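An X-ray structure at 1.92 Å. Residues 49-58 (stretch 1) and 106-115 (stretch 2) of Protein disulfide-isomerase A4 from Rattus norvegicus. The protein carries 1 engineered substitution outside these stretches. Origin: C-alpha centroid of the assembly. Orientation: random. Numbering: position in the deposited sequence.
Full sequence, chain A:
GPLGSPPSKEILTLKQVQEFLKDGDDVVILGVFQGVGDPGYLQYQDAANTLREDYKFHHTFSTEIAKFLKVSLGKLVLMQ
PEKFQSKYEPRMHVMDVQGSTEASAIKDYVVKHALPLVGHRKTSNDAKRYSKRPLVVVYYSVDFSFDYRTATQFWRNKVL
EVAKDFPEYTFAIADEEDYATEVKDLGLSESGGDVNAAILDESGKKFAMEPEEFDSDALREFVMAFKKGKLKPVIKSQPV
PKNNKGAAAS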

# COMPACT_ATOMS: atom_id res chain seq x y z
N ASN A 49 2.58 -12.99 -14.98
CA ASN A 49 3.85 -13.06 -15.68
C ASN A 49 4.33 -11.67 -16.07
O ASN A 49 5.50 -11.33 -15.88
CB ASN A 49 3.77 -13.95 -16.93
CG ASN A 49 5.06 -13.94 -17.70
OD1 ASN A 49 6.11 -14.33 -17.16
ND2 ASN A 49 5.03 -13.41 -18.92
N THR A 50 3.41 -10.87 -16.59
CA THR A 50 3.70 -9.51 -16.98
C THR A 50 4.15 -8.66 -15.80
O THR A 50 5.08 -7.85 -15.92
CB THR A 50 2.48 -8.89 -17.68
OG1 THR A 50 2.24 -9.59 -18.91
CG2 THR A 50 2.70 -7.44 -17.99
N LEU A 51 3.50 -8.84 -14.66
CA LEU A 51 3.80 -8.05 -13.45
C LEU A 51 4.82 -8.68 -12.48
O LEU A 51 5.03 -8.16 -11.38
CB LEU A 51 2.50 -7.71 -12.71
CG LEU A 51 1.47 -6.75 -13.33
CD1 LEU A 51 0.21 -6.67 -12.47
CD2 LEU A 51 2.07 -5.33 -13.50
N ARG A 52 5.49 -9.75 -12.89
CA ARG A 52 6.31 -10.58 -11.97
C ARG A 52 7.51 -9.90 -11.30
O ARG A 52 7.96 -10.36 -10.24
CB ARG A 52 6.77 -11.88 -12.67
CG ARG A 52 7.91 -11.71 -13.68
CD ARG A 52 8.14 -13.00 -14.49
NE ARG A 52 8.44 -14.15 -13.63
CZ ARG A 52 8.04 -15.40 -13.86
NH1 ARG A 52 7.31 -15.69 -14.93
NH2 ARG A 52 8.38 -16.37 -13.02
N GLU A 53 8.04 -8.84 -11.91
CA GLU A 53 9.17 -8.10 -11.34
C GLU A 53 8.69 -7.12 -10.26
O GLU A 53 9.47 -6.73 -9.38
CB GLU A 53 9.95 -7.37 -12.44
CG GLU A 53 10.60 -8.31 -13.45
CD GLU A 53 11.44 -7.57 -14.47
OE1 GLU A 53 12.24 -6.70 -14.06
OE2 GLU A 53 11.33 -7.88 -15.69
N ASP A 54 7.41 -6.75 -10.32
CA ASP A 54 6.85 -5.74 -9.43
C ASP A 54 5.99 -6.24 -8.25
O ASP A 54 5.83 -5.52 -7.26
CB ASP A 54 6.07 -4.68 -10.23
CG ASP A 54 6.91 -4.03 -11.32
OD1 ASP A 54 8.13 -3.81 -11.10
OD2 ASP A 54 6.34 -3.75 -12.40
N TYR A 55 5.45 -7.46 -8.37
CA TYR A 55 4.60 -8.05 -7.31
C TYR A 55 4.85 -9.53 -7.15
O TYR A 55 5.32 -10.19 -8.07
CB TYR A 55 3.11 -7.86 -7.65
CG TYR A 55 2.70 -6.44 -7.87
CD1 TYR A 55 2.69 -5.90 -9.16
CD2 TYR A 55 2.32 -5.62 -6.80
CE1 TYR A 55 2.31 -4.60 -9.39
CE2 TYR A 55 1.95 -4.29 -7.03
CZ TYR A 55 1.94 -3.80 -8.33
OH TYR A 55 1.56 -2.51 -8.58
N LYS A 56 4.50 -10.07 -5.97
CA LYS A 56 4.47 -11.52 -5.77
C LYS A 56 3.03 -11.98 -5.95
O LYS A 56 2.10 -11.36 -5.38
CB LYS A 56 4.87 -11.88 -4.32
CG LYS A 56 6.32 -11.51 -3.89
CD LYS A 56 7.26 -12.62 -4.23
CE LYS A 56 8.12 -12.24 -5.42
NZ LYS A 56 9.21 -13.24 -5.66
N PHE A 57 2.84 -13.09 -6.66
CA PHE A 57 1.51 -13.65 -6.93
C PHE A 57 1.33 -15.06 -6.35
O PHE A 57 2.28 -15.90 -6.42
CB PHE A 57 1.33 -13.70 -8.46
CG PHE A 57 1.22 -12.34 -9.08
CD1 PHE A 57 2.36 -11.63 -9.44
CD2 PHE A 57 -0.03 -11.77 -9.33
CE1 PHE A 57 2.26 -10.36 -10.02
CE2 PHE A 57 -0.14 -10.52 -9.95
CZ PHE A 57 1.02 -9.80 -10.28
N HIS A 58 0.14 -15.35 -5.81
CA HIS A 58 -0.15 -16.67 -5.30
C HIS A 58 -1.47 -17.13 -5.91
O HIS A 58 -2.23 -16.29 -6.45
CB HIS A 58 -0.28 -16.66 -3.79
CG HIS A 58 0.94 -16.10 -3.12
ND1 HIS A 58 1.98 -16.90 -2.70
CD2 HIS A 58 1.32 -14.82 -2.88
CE1 HIS A 58 2.93 -16.14 -2.18
NE2 HIS A 58 2.55 -14.87 -2.27
N ILE A 106 -6.99 -7.65 -15.50
CA ILE A 106 -6.43 -8.23 -14.27
C ILE A 106 -5.25 -7.40 -13.82
O ILE A 106 -5.17 -7.01 -12.67
CB ILE A 106 -6.04 -9.71 -14.47
CG1 ILE A 106 -7.29 -10.52 -14.79
CG2 ILE A 106 -5.30 -10.27 -13.21
CD1 ILE A 106 -7.00 -11.99 -15.18
N LYS A 107 -4.35 -7.11 -14.76
CA LYS A 107 -3.16 -6.32 -14.51
C LYS A 107 -3.54 -4.94 -13.99
O LYS A 107 -2.98 -4.48 -13.01
CB LYS A 107 -2.30 -6.28 -15.79
CG LYS A 107 -1.17 -5.26 -15.79
CD LYS A 107 -0.23 -5.35 -17.03
CE LYS A 107 -0.65 -6.42 -18.11
NZ LYS A 107 0.00 -6.21 -19.47
N ASP A 108 -4.52 -4.29 -14.63
CA ASP A 108 -5.04 -3.01 -14.16
C ASP A 108 -5.57 -3.04 -12.73
O ASP A 108 -5.26 -2.14 -11.96
CB ASP A 108 -6.15 -2.52 -15.10
CG ASP A 108 -5.61 -1.98 -16.42
OD1 ASP A 108 -4.38 -1.96 -16.65
OD2 ASP A 108 -6.45 -1.58 -17.24
N TYR A 109 -6.38 -4.06 -12.38
CA TYR A 109 -6.99 -4.16 -11.03
C TYR A 109 -5.92 -4.30 -9.93
O TYR A 109 -6.03 -3.70 -8.84
CB TYR A 109 -7.93 -5.36 -10.98
CG TYR A 109 -8.86 -5.43 -9.79
CD1 TYR A 109 -8.53 -6.18 -8.68
CD2 TYR A 109 -10.09 -4.77 -9.80
CE1 TYR A 109 -9.39 -6.27 -7.59
CE2 TYR A 109 -10.95 -4.85 -8.73
CZ TYR A 109 -10.59 -5.61 -7.63
OH TYR A 109 -11.43 -5.69 -6.55
N VAL A 110 -4.90 -5.11 -10.21
CA VAL A 110 -3.76 -5.29 -9.29
C VAL A 110 -3.04 -3.96 -9.07
O VAL A 110 -2.79 -3.57 -7.96
CB VAL A 110 -2.77 -6.36 -9.82
CG1 VAL A 110 -1.51 -6.37 -8.98
CG2 VAL A 110 -3.43 -7.75 -9.82
N VAL A 111 -2.73 -3.24 -10.15
CA VAL A 111 -2.02 -1.96 -10.00
C VAL A 111 -2.91 -0.97 -9.22
O VAL A 111 -2.46 -0.40 -8.24
CB VAL A 111 -1.51 -1.39 -11.37
CG1 VAL A 111 -0.90 0.03 -11.20
CG2 VAL A 111 -0.46 -2.33 -11.99
N LYS A 112 -4.16 -0.87 -9.62
CA LYS A 112 -5.13 -0.01 -8.96
C LYS A 112 -5.18 -0.25 -7.46
O LYS A 112 -5.10 0.71 -6.68
CB LYS A 112 -6.52 -0.19 -9.59
CG LYS A 112 -7.61 0.64 -8.90
CD LYS A 112 -8.86 0.72 -9.73
CE LYS A 112 -9.96 1.49 -9.00
NZ LYS A 112 -11.26 1.39 -9.76
N HIS A 113 -5.29 -1.51 -7.06
CA HIS A 113 -5.56 -1.87 -5.66
C HIS A 113 -4.39 -2.37 -4.81
O HIS A 113 -4.59 -2.80 -3.69
CB HIS A 113 -6.71 -2.88 -5.58
CG HIS A 113 -8.03 -2.27 -5.93
ND1 HIS A 113 -8.73 -2.61 -7.07
CD2 HIS A 113 -8.74 -1.29 -5.32
CE1 HIS A 113 -9.83 -1.88 -7.14
NE2 HIS A 113 -9.86 -1.09 -6.08
N ALA A 114 -3.18 -2.24 -5.30
CA ALA A 114 -2.07 -2.79 -4.55
C ALA A 114 -1.60 -1.93 -3.39
O ALA A 114 -0.86 -2.43 -2.56
CB ALA A 114 -0.91 -3.09 -5.48
N LEU A 115 -1.95 -0.63 -3.35
CA LEU A 115 -1.46 0.17 -2.26
C LEU A 115 -2.55 0.32 -1.20
O LEU A 115 -3.69 0.59 -1.55
CB LEU A 115 -1.03 1.59 -2.70
CG LEU A 115 0.32 1.85 -3.36
CD1 LEU A 115 0.40 3.35 -3.57
CD2 LEU A 115 1.47 1.35 -2.51

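The contact between the two stretches is built from apolar packing. No hydrogen bond crosses it, and the 358 Å² of surface buried, both sides summed, is accounted for mainly by Leu51 and Tyr55 on one side and Lys107, Val110, Val111 and Ala114 on the other.

The aliphatic contacts center on Leu51, whose CA-to-CB bond points toward the helix of the second stretch. With chi1 at -67° (m) and chi2 at 175° (t), both methyls of Leu51 lie against the helix. Leu51 CD1 lies 3.9 Å from Val110 CG1 and also 3.9 Å from Lys107 CG, and Leu51 CD2 lies 4.2 Å from Val111 CG2. These are ordinary van der Waals separations. Here the backbones are also close, with Leu51 CA 7.2 Å from Lys107 CA.

The aromatic contacts involve Tyr55 and Phe57, which meet Val110 in different ways. Val110 CG1 sits 4.1 Å from the centroid of the Tyr55 ring and only 6° off the ring normal, so the methyl is almost centered over one face, which is good geometry for a CH-pi interaction; the nearest ring atom, Tyr55 CD1, is 4.2 Å from Val110 CG1. The other methyl of the same valine, Val110 CG2, approaches Phe57 CE2 at 4.3 Å, near the plane of the ring and thus at its edge. Val110 (chi1 171°, t) thus touches both rings, with CG1 over the Tyr55 face and CG2 making the closest approach to Phe57. The CA-to-CB bond of Phe57 points sideways, and it is the end of the side chain that comes nearer.

Around the rest of the Tyr55 ring the approach is oblique. Ala114 CB comes within 3.5 Å of Tyr55 CE2, a close contact reached although Tyr55 CA and Ala114 CA are 8.9 Å apart; the ring spans the gap. Val111 CG2 lies 4.4 Å from Tyr55 CE1. The hydroxyl stays close to the helix without bonding to it: Tyr55 OH is 3.9 Å from Val111 CA and 4.0 Å from Val111 CG2.

The polar groups add proximity rather than pairing. Lys107 NZ lies 3.3 Å from Thr50 CG2, a methyl carbon, so this short distance is no hydrogen bond; Thr50 OG1 is hydrogen-bonded elsewhere in the structure. The lysine chi3 of 4° is off the usual wells, an eclipsed arrangement.

Within the stretches, backbone bonds support this geometry. Tyr55 N donates to Leu51 O at 3.1 Å, linking the two main contributors of the first stretch, and Val111 N donates to Lys107 O, also at 3.1 Å, within the helix.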